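Local coordinates for histidine kinase (Caulobacter vibrioides, PDB 6TNE), which probably passes phosphoryl groups along a histidine-to-aspartate signalling relay, this part being the receiver domain of the hybrid histidine kinase CckA, at residues G61-L64 with L65-R69; V15-R18 with L19-R23; G33-A36 with L37-E41. All coordinates share one frame; numbering follows the deposited sequence. Where two conformers were deposited one is given.

Contact 1 of 3, residues G61-L64 with L65-R69; sequences GPTL and LKKAR
Four successive i to i+4 N-H...O=C hydrogen bonds wind Gly61-Leu64 onto Leu65-Arg69 as the opening turns of one alpha helix, from Leu65 N to Gly61 O at 2.9 Å to Ala68 N to Leu64 O at 2.8 Å, the last bent to 132° at its hydrogen. Leu64 and Ala68 stand one turn apart on the buried side: Leu64 CD1 meets Ala68 CB at 4.0 Å, and the same methyl carbon Ala68 CB lies 3.2 Å from Leu64 O, close against the carbonyl that accepts the Ala68 amide. A second i, i+4 pair, Thr63 and Lys67, runs side by side in the same direction. Chi1 of -61° sets Thr63 OG1 beside the backbone N and CG2 anti to it, which turns the methyl to Lys67 CE at 3.9 Å; OG1 hydrogen-bonds OD1 of Asp60, just ahead of the helix. Lys67 CG rests 3.5 Å from Thr63 O, its chain straight until it bends at the last torsion, chi4 -64°. This helix, 61-72, is the crossover of a right-handed beta-alpha-beta unit between strands 49-53 and 77-81 in the CheY-like receiver fold. Leu65 faces Val77 and Phe79 of the second of those strands, and its CB sits 3.4 Å from Pro62 O. Pro62, in the first turn, packs its ring on Phe79 as well and passes its carbonyl to Lys66 N at 3.0 Å. Lys66 bends away at chi2, and its NZ forms a salt bridge with Glu95.

Contact 2 of 3, residues V15-R18 with L19-R23; sequences VAAR and LLRAR
Ala17 O accepts the amide of Arg21 at 2.8 Å from Arg21 N, an i to i+4 helix bond with an N-H...O angle of 162°. The Arg21 side chain folds back over the same residue: its CG lies 3.3 Å from Ala17 O, and the chain then runs extended from CG to NE, carrying the guanidinium across the Ala17 methyl. Ala17 CB is 3.8 Å from Arg21 NH1 and nearly as close to NH2, while the carbonyl carbon of Ala17 lies over one face of the group. Arg21 NH2 goes on to a salt bridge with Glu29 and a hydrogen bond to Val27 O, two acceptors on strand 26-30 that hold the guanidinium in place. These residues belong to helix 10-21, which joins parallel strands 2-6 and 26-30 as the first beta-alpha-beta unit of the receiver domain. Arg18 sends its aliphatic part past Arg21 at an angle, Arg18 CG reaching Arg21 NH1 at 4.0 Å. The two guanidinium planes are 23° apart, and a bend at chi3 of Arg18 carries its charged end off, so that Arg18 NE stays 6.1 Å from Arg21 NH1. Further round the helix, Val15 and Leu19 lie alongside each other and point the same way. Val15 CG1, anti to N at chi1 166°, touches Leu19 CD1 at 3.7 Å, and Leu19 continues onto Ile107 of helix 107-118. Leu20 is turned to the sheet, against Ile3, Phe5 and Val27. Arg23 NH1 hydrogen-bonds Leu19 O at 3.2 Å, with the oxygen in the guanidinium plane but the donor above the carbonyl plane.

Contact 3 of 3, residues G33-A36 with L37-E41; sequences GEEA and LIIAE
Ile39 lies alongside Glu35, one helical turn further on, and its side chain can be followed outward along Glu35. Ile39 CB lies near two carbonyl oxygens of the preceding turn, 3.7 Å from Ala36 O and little farther from Glu35 O. Chi1 of -66° places CG1 beside the backbone N, back toward the turn before it, where Ile39 CG1 lies 3.4 Å from Glu35 O. At the tip, Ile39 CD1 lies 3.7 Å from Glu35 O and 3.8 Å from Glu35 CG, with Glu35 OE1 a little farther off. Glu35 answers with a fully extended chain whose CG is anti to N, and the two side chains lie side by side and point broadly the same way. Glu35 OE2 accepts the Ala31 amide, which holds the carboxylate at the helix start; separately, Asp32 OD1 accepts the backbone amide of Glu35. Ile39 also rests on Leu4, Leu28 and Ala30 of the sheet. Around the backbone, Leu37 N binds Gly33 O at 2.8 Å and Ala40 N binds Ala36 O at 2.8 Å, but the bond from Ile38 N to Glu34 O is weak, stretched to 3.4 Å. On the neighbouring face Ala36 packs on Val6 and Ala30 of the sheet, and Leu37 turns to Ala68 and Tyr71 of helix 61-72, so helix 33-42 of the receiver fold packs on the sheet with one side and on helix 61-72, its neighbour on the same face of the sheet, with another. The chemistry divides along Glu35: its CG methylene gives Ile39 CD1 an apolar neighbour, while OE2 accepts a backbone N-H ahead of the first turn and ties the start of the helix to the residue after strand 26-30.

How the contacts relate
The three contacts are turns of separate helices of one receiver domain, met along the chain in the order contact 2, contact 3, contact 1. Contacts 1 and 3 adjoin, their centres about 10 Å apart: Leu64 CD2 packs on Ala36 CB at 3.8 Å, Leu64 CD1 lies 3.6 Å from Gly33 O, and Leu37 CD1 reaches Lys67 O at 3.6 Å, which joins helices 33-42 and 61-72. Contact 2 stands apart, its centre about 24 Å from that of contact 1, on the opposite side of the chain's centre, and about 20 Å from that of contact 3. Strand 26-30 links it to contact 3, receiving Arg21 and Ala17 from contact 2 and Ala36 and Ile39 from contact 3.

Contact 1 of 3, residues G61-L64 with L65-R69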
ATOM      1  N   GLY A  61       3.468  -8.873  -3.939  1.00 11.92           N
ATOM      2  CA  GLY A  61       2.721  -7.650  -4.164  1.00 12.15           C
ATOM      3  C   GLY A  61       2.179  -7.502  -5.580  1.00 11.82           C
ATOM      4  O   GLY A  61       1.005  -7.164  -5.780  1.00 11.93           O
ATOM      5  N   PRO A  62       2.997  -7.760  -6.611  1.00 12.11           N
ATOM      6  CA  PRO A  62       2.462  -7.643  -7.983  1.00 12.97           C
ATOM      7  C   PRO A  62       1.326  -8.620  -8.281  1.00 13.15           C
ATOM      8  O   PRO A  62       0.363  -8.266  -8.977  1.00 14.21           O
ATOM      9  CB  PRO A  62       3.705  -7.873  -8.846  1.00 14.22           C
ATOM     10  CG  PRO A  62       4.784  -7.309  -7.971  1.00 14.67           C
ATOM     11  CD  PRO A  62       4.470  -7.783  -6.607  1.00 13.67           C
ATOM     12  N   THR A  63       1.379  -9.826  -7.714  1.00 13.38           N
ATOM     13  CA  THR A  63       0.261 -10.761  -7.837  1.00 13.43           C
ATOM     14  C   THR A  63      -0.976 -10.258  -7.111  1.00 12.52           C
ATOM     15  O   THR A  63      -2.099 -10.377  -7.632  1.00 13.53           O
ATOM     16  CB  THR A  63       0.704 -12.151  -7.359  1.00 15.77           C
ATOM     17  OG1 THR A  63       1.780 -12.618  -8.171  1.00 16.14           O
ATOM     18  CG2 THR A  63      -0.460 -13.148  -7.385  1.00 16.98           C
ATOM     19  N   LEU A  64      -0.791  -9.709  -5.912  1.00 12.06           N
ATOM     20  CA  LEU A  64      -1.892  -9.050  -5.226  1.00 11.67           C
ATOM     21  C   LEU A  64      -2.507  -7.985  -6.117  1.00 11.71           C
ATOM     22  O   LEU A  64      -3.736  -7.912  -6.232  1.00 12.57           O
ATOM     23  CB  LEU A  64      -1.400  -8.449  -3.906  1.00 12.29           C
ATOM     24  CG  LEU A  64      -2.374  -7.448  -3.262  1.00 12.05           C
ATOM     25  CD1 LEU A  64      -3.705  -8.136  -2.859  1.00 12.88           C
ATOM     26  CD2 LEU A  64      -1.695  -6.818  -2.052  1.00 12.94           C
ATOM     27  N   LEU A  65      -1.686  -7.159  -6.772  1.00 12.05           N
ATOM     28  CA  LEU A  65      -2.244  -6.129  -7.642  1.00 12.50           C
ATOM     29  C   LEU A  65      -3.071  -6.756  -8.749  1.00 13.29           C
ATOM     30  O   LEU A  65      -4.153  -6.272  -9.083  1.00 14.52           O
ATOM     31  CB  LEU A  65      -1.112  -5.276  -8.219  1.00 14.76           C
ATOM     32  CG  LEU A  65      -1.580  -4.197  -9.187  1.00 14.78           C
ATOM     33  CD1 LEU A  65      -2.613  -3.300  -8.441  1.00 17.82           C
ATOM     34  CD2 LEU A  65      -0.428  -3.397  -9.729  1.00 17.11           C
ATOM     35  N   LYS A  66      -2.577  -7.828  -9.354  1.00 14.43           N
ATOM     36  CA  LYS A  66      -3.355  -8.458 -10.416  1.00 16.89           C
ATOM     37  C   LYS A  66      -4.714  -8.923  -9.908  1.00 16.71           C
ATOM     38  O   LYS A  66      -5.726  -8.781 -10.605  1.00 18.18           O
ATOM     39  CB  LYS A  66      -2.556  -9.615 -10.955  1.00 21.18           C
ATOM     40  CG  LYS A  66      -1.563  -9.164 -12.014  1.00 27.09           C
ATOM     41  CD  LYS A  66      -2.312  -8.688 -13.263  1.00 36.29           C
ATOM     42  CE  LYS A  66      -1.392  -8.391 -14.459  1.00 44.09           C
ATOM     43  NZ  LYS A  66      -1.956  -7.323 -15.345  1.00 41.75           N
ATOM     44  N   LYS A  67      -4.760  -9.456  -8.704  1.00 15.10           N
ATOM     45  CA  LYS A  67      -6.016  -9.938  -8.155  1.00 15.57           C
ATOM     46  C   LYS A  67      -6.924  -8.827  -7.654  1.00 14.28           C
ATOM     47  O   LYS A  67      -8.156  -8.974  -7.662  1.00 16.35           O
ATOM     48  CB  LYS A  67      -5.736 -10.924  -7.035  1.00 16.00           C
ATOM     49  CG  LYS A  67      -5.064 -12.173  -7.501  1.00 19.36           C
ATOM     50  CD  LYS A  67      -4.786 -13.097  -6.339  1.00 23.66           C
ATOM     51  CE  LYS A  67      -4.078 -14.370  -6.753  1.00 26.35           C
ATOM     52  NZ  LYS A  67      -4.931 -15.181  -7.655  1.00 33.38           N
ATOM     53  N   ALA A  68      -6.336  -7.715  -7.223  1.00 13.72           N
ATOM     54  CA  ALA A  68      -7.073  -6.678  -6.513  1.00 13.84           C
ATOM     55  C   ALA A  68      -7.333  -5.453  -7.360  1.00 13.15           C
ATOM     56  O   ALA A  68      -8.091  -4.604  -6.940  1.00 14.39           O
ATOM     57  CB  ALA A  68      -6.306  -6.234  -5.255  1.00 14.80           C
ATOM     58  N   ARG A  69      -6.744  -5.357  -8.554  1.00 15.21           N
ATOM     59  CA  ARG A  69      -6.836  -4.137  -9.338  1.00 16.72           C
ATOM     60  C   ARG A  69      -8.272  -3.734  -9.612  1.00 14.97           C
ATOM     61  O   ARG A  69      -8.593  -2.542  -9.543  1.00 16.61           O
ATOM     62  CB  ARG A  69      -6.071  -4.336 -10.663  1.00 22.26           C
ATOM     63  CG  ARG A  69      -5.769  -3.088 -11.484  0.57 32.08           C
ATOM     64  CD  ARG A  69      -5.628  -1.891 -10.596  0.57 29.15           C
ATOM     65  NE  ARG A  69      -4.484  -1.039 -10.908  0.57 25.66           N
ATOM     66  CZ  ARG A  69      -4.376   0.177 -10.403  0.57 36.06           C
ATOM     67  NH1 ARG A  69      -3.321   0.951 -10.689  0.57 26.47           N
ATOM     68  NH2 ARG A  69      -5.339   0.597  -9.592  0.57 28.41           N
TER

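Contact 2 of 3, residues V15-R18 with L19-R23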
ATOM      1  N   VAL A  15       5.095   1.542  12.014  1.00 12.40           N
ATOM      2  CA  VAL A  15       5.694   2.878  12.024  1.00 12.91           C
ATOM      3  C   VAL A  15       5.111   3.712  10.893  1.00 11.74           C
ATOM      4  O   VAL A  15       4.659   4.850  11.090  1.00 13.47           O
ATOM      5  CB  VAL A  15       7.224   2.785  11.940  1.00 13.26           C
ATOM      6  CG1 VAL A  15       7.852   4.141  11.606  1.00 15.14           C
ATOM      7  CG2 VAL A  15       7.810   2.177  13.205  1.00 14.36           C
ATOM      8  N   ALA A  16       5.157   3.172   9.671  1.00 12.10           N
ATOM      9  CA  ALA A  16       4.706   3.936   8.509  1.00 13.00           C
ATOM     10  C   ALA A  16       3.226   4.258   8.625  1.00 12.16           C
ATOM     11  O   ALA A  16       2.792   5.384   8.306  1.00 13.31           O
ATOM     12  CB  ALA A  16       5.017   3.164   7.216  1.00 14.69           C
ATOM     13  N   ALA A  17       2.423   3.288   9.065  1.00 12.91           N
ATOM     14  CA  ALA A  17       0.980   3.524   9.198  1.00 13.40           C
ATOM     15  C   ALA A  17       0.708   4.642  10.205  1.00 13.88           C
ATOM     16  O   ALA A  17      -0.124   5.525   9.979  1.00 15.57           O
ATOM     17  CB  ALA A  17       0.245   2.241   9.626  1.00 14.88           C
ATOM     18  N   ARG A  18       1.360   4.583  11.374  1.00 13.82           N
ATOM     19  CA  ARG A  18       1.143   5.599  12.404  1.00 14.47           C
ATOM     20  C   ARG A  18       1.585   6.979  11.925  1.00 15.44           C
ATOM     21  O   ARG A  18       0.930   7.989  12.211  1.00 17.97           O
ATOM     22  CB  ARG A  18       1.861   5.183  13.688  1.00 16.10           C
ATOM     23  CG  ARG A  18       1.162   4.023  14.355  1.00 16.55           C
ATOM     24  CD  ARG A  18       1.922   3.537  15.571  1.00 18.53           C
ATOM     25  NE  ARG A  18       1.844   4.540  16.635  1.00 19.66           N
ATOM     26  CZ  ARG A  18       2.530   4.453  17.766  1.00 20.53           C
ATOM     27  NH1 ARG A  18       3.361   3.442  17.947  1.00 21.18           N
ATOM     28  NH2 ARG A  18       2.407   5.397  18.694  1.00 23.13           N
ATOM     29  N   LEU A  19       2.707   7.046  11.196  1.00 14.77           N
ATOM     30  CA  LEU A  19       3.177   8.332  10.706  1.00 17.68           C
ATOM     31  C   LEU A  19       2.282   8.878   9.619  1.00 17.24           C
ATOM     32  O   LEU A  19       2.085  10.101   9.536  1.00 19.13           O
ATOM     33  CB  LEU A  19       4.631   8.254  10.275  1.00 17.72           C
ATOM     34  CG  LEU A  19       5.532   8.074  11.488  1.00 22.31           C
ATOM     35  CD1 LEU A  19       6.931   7.632  11.065  1.00 23.59           C
ATOM     36  CD2 LEU A  19       5.641   9.340  12.321  1.00 23.84           C
ATOM     37  N   LEU A  20       1.674   7.992   8.811  1.00 14.65           N
ATOM     38  CA  LEU A  20       0.722   8.458   7.817  1.00 16.77           C
ATOM     39  C   LEU A  20      -0.582   8.908   8.495  1.00 17.12           C
ATOM     40  O   LEU A  20      -1.193   9.912   8.096  1.00 18.75           O
ATOM     41  CB  LEU A  20       0.509   7.354   6.808  1.00 15.53           C
ATOM     42  CG  LEU A  20       1.162   7.295   5.447  1.00 23.69           C
ATOM     43  CD1 LEU A  20       2.013   8.438   4.879  1.00 20.39           C
ATOM     44  CD2 LEU A  20       1.441   5.864   4.963  1.00 20.12           C
ATOM     45  N   ARG A  21      -1.033   8.180   9.522  1.00 17.37           N
ATOM     46  CA  ARG A  21      -2.229   8.633  10.254  1.00 19.81           C
ATOM     47  C   ARG A  21      -2.017  10.009  10.883  1.00 22.84           C
ATOM     48  O   ARG A  21      -2.961  10.807  10.994  1.00 23.89           O
ATOM     49  CB  ARG A  21      -2.621   7.611  11.323  1.00 20.25           C
ATOM     50  CG  ARG A  21      -3.185   6.323  10.803  1.00 18.88           C
ATOM     51  CD  ARG A  21      -3.652   5.375  11.946  1.00 20.42           C
ATOM     52  NE  ARG A  21      -3.946   4.084  11.348  1.00 18.36           N
ATOM     53  CZ  ARG A  21      -3.206   2.985  11.533  1.00 16.20           C
ATOM     54  NH1 ARG A  21      -2.187   3.003  12.389  1.00 17.91           N
ATOM     55  NH2 ARG A  21      -3.486   1.894  10.825  1.00 16.31           N
ATOM     56  N   ALA A  22      -0.796  10.287  11.345  1.00 23.44           N
ATOM     57  CA  ALA A  22      -0.471  11.592  11.921  1.00 25.90           C
ATOM     58  C   ALA A  22      -0.645  12.700  10.909  1.00 26.83           C
ATOM     59  O   ALA A  22      -0.807  13.865  11.292  1.00 31.01           O
ATOM     60  CB  ALA A  22       0.985  11.570  12.384  1.00 29.12           C
ATOM     61  N   ARG A  23      -0.583  12.376   9.626  1.00 26.04           N
ATOM     62  CA  ARG A  23      -0.751  13.329   8.542  1.00 24.69           C
ATOM     63  C   ARG A  23      -2.161  13.327   8.001  1.00 27.33           C
ATOM     64  O   ARG A  23      -2.448  14.040   7.028  1.00 29.39           O
ATOM     65  CB  ARG A  23       0.226  13.034   7.413  1.00 25.02           C
ATOM     66  CG  ARG A  23       1.647  13.256   7.834  1.00 22.97           C
ATOM     67  CD  ARG A  23       2.601  12.567   6.913  1.00 26.15           C
ATOM     68  NE  ARG A  23       3.908  13.178   7.024  1.00 29.75           N
ATOM     69  CZ  ARG A  23       4.807  12.915   7.975  1.00 29.25           C
ATOM     70  NH1 ARG A  23       4.566  12.002   8.931  1.00 30.74           N
ATOM     71  NH2 ARG A  23       5.979  13.573   7.951  1.00 30.74           N
TER

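Contact 3 of 3, residues G33-A36 with L37-E41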
ATOM      1  N   GLY A  33      -1.024 -10.734   1.336  1.00 13.59           N
ATOM      2  CA  GLY A  33      -1.888 -10.463   0.207  1.00 15.03           C
ATOM      3  C   GLY A  33      -3.270 -11.022   0.341  1.00 15.21           C
ATOM      4  O   GLY A  33      -4.231 -10.436  -0.142  1.00 17.15           O
ATOM      5  N   GLU A  34      -3.394 -12.171   0.980  1.00 17.60           N
ATOM      6  CA  GLU A  34      -4.704 -12.758   1.144  1.00 20.42           C
ATOM      7  C   GLU A  34      -5.613 -11.853   2.023  1.00 16.72           C
ATOM      8  O   GLU A  34      -6.785 -11.606   1.697  1.00 18.29           O
ATOM      9  CB  GLU A  34      -4.452 -14.210   1.578  1.00 27.14           C
ATOM     10  CG  GLU A  34      -3.596 -15.073   0.425  1.00 34.31           C
ATOM     11  CD  GLU A  34      -1.960 -15.033   0.359  1.00 35.11           C
ATOM     12  OE1 GLU A  34      -1.337 -15.802  -0.427  1.00 28.94           O
ATOM     13  OE2 GLU A  34      -1.236 -14.295   1.041  1.00 24.20           O
ATOM     14  N   GLU A  35      -5.068 -11.300   3.121  1.00 17.30           N
ATOM     15  CA  GLU A  35      -5.811 -10.319   3.921  1.00 15.46           C
ATOM     16  C   GLU A  35      -6.105  -9.066   3.120  1.00 13.10           C
ATOM     17  O   GLU A  35      -7.218  -8.532   3.146  1.00 13.70           O
ATOM     18  CB  GLU A  35      -4.939  -9.956   5.117  1.00 18.09           C
ATOM     19  CG  GLU A  35      -5.560  -8.928   5.990  1.00 20.97           C
ATOM     20  CD  GLU A  35      -4.738  -8.551   7.239  1.00 21.35           C
ATOM     21  OE1 GLU A  35      -5.287  -7.832   8.072  1.00 26.87           O
ATOM     22  OE2 GLU A  35      -3.555  -8.942   7.398  1.00 19.18           O
ATOM     23  N   ALA A  36      -5.100  -8.570   2.380  1.00 11.52           N
ATOM     24  CA  ALA A  36      -5.282  -7.369   1.578  1.00 11.37           C
ATOM     25  C   ALA A  36      -6.390  -7.527   0.561  1.00 11.08           C
ATOM     26  O   ALA A  36      -7.127  -6.583   0.284  1.00 11.32           O
ATOM     27  CB  ALA A  36      -3.974  -6.979   0.925  1.00 12.31           C
ATOM     28  N   LEU A  37      -6.483  -8.703  -0.067  1.00 11.52           N
ATOM     29  CA  LEU A  37      -7.509  -8.919  -1.085  1.00 12.57           C
ATOM     30  C   LEU A  37      -8.902  -8.816  -0.478  1.00 12.39           C
ATOM     31  O   LEU A  37      -9.807  -8.272  -1.096  1.00 14.38           O
ATOM     32  CB  LEU A  37      -7.258 -10.265  -1.753  1.00 14.44           C
ATOM     33  CG  LEU A  37      -8.098 -10.558  -2.974  1.00 21.27           C
ATOM     34  CD1 LEU A  37      -7.955  -9.501  -4.060  1.00 19.49           C
ATOM     35  CD2 LEU A  37      -7.658 -11.934  -3.491  1.00 22.18           C
ATOM     36  N   ILE A  38      -9.098  -9.343   0.731  1.00 13.02           N
ATOM     37  CA  ILE A  38     -10.400  -9.227   1.387  1.00 13.79           C
ATOM     38  C   ILE A  38     -10.687  -7.781   1.753  1.00 12.50           C
ATOM     39  O   ILE A  38     -11.791  -7.287   1.538  1.00 13.26           O
ATOM     40  CB  ILE A  38     -10.422 -10.159   2.607  1.00 15.83           C
ATOM     41  CG1 ILE A  38     -10.451 -11.598   2.114  1.00 20.55           C
ATOM     42  CG2 ILE A  38     -11.594  -9.832   3.560  1.00 17.01           C
ATOM     43  CD1 ILE A  38     -10.250 -12.611   3.168  1.00 23.03           C
ATOM     44  N   ILE A  39      -9.671  -7.054   2.262  1.00 11.85           N
ATOM     45  CA  ILE A  39      -9.882  -5.652   2.574  1.00 11.92           C
ATOM     46  C   ILE A  39     -10.249  -4.864   1.326  1.00 11.97           C
ATOM     47  O   ILE A  39     -11.163  -4.030   1.330  1.00 12.72           O
ATOM     48  CB  ILE A  39      -8.635  -5.055   3.268  1.00 11.71           C
ATOM     49  CG1 ILE A  39      -8.428  -5.691   4.635  1.00 12.97           C
ATOM     50  CG2 ILE A  39      -8.771  -3.543   3.441  1.00 13.13           C
ATOM     51  CD1 ILE A  39      -7.032  -5.469   5.178  1.00 14.74           C
ATOM     52  N   ALA A  40      -9.542  -5.132   0.224  1.00 12.50           N
ATOM     53  CA  ALA A  40      -9.823  -4.421  -1.029  1.00 12.92           C
ATOM     54  C   ALA A  40     -11.236  -4.693  -1.505  1.00 13.45           C
ATOM     55  O   ALA A  40     -11.947  -3.759  -1.907  1.00 15.47           O
ATOM     56  CB  ALA A  40      -8.791  -4.806  -2.097  1.00 14.14           C
ATOM     57  N   GLU A  41     -11.676  -5.953  -1.442  1.00 13.45           N
ATOM     58  CA  GLU A  41     -13.028  -6.269  -1.877  1.00 14.63           C
ATOM     59  C   GLU A  41     -14.053  -5.535  -1.032  1.00 14.71           C
ATOM     60  O   GLU A  41     -15.025  -4.978  -1.551  1.00 16.36           O
ATOM     61  CB  GLU A  41     -13.253  -7.759  -1.798  1.00 17.15           C
ATOM     62  CG  GLU A  41     -14.595  -8.061  -2.333  1.00 19.23           C
ATOM     63  CD  GLU A  41     -14.880  -9.522  -2.398  1.00 22.50           C
ATOM     64  OE1 GLU A  41     -15.888  -9.897  -3.039  1.00 27.59           O
ATOM     65  OE2 GLU A  41     -14.110 -10.307  -1.799  1.00 22.67           O
TER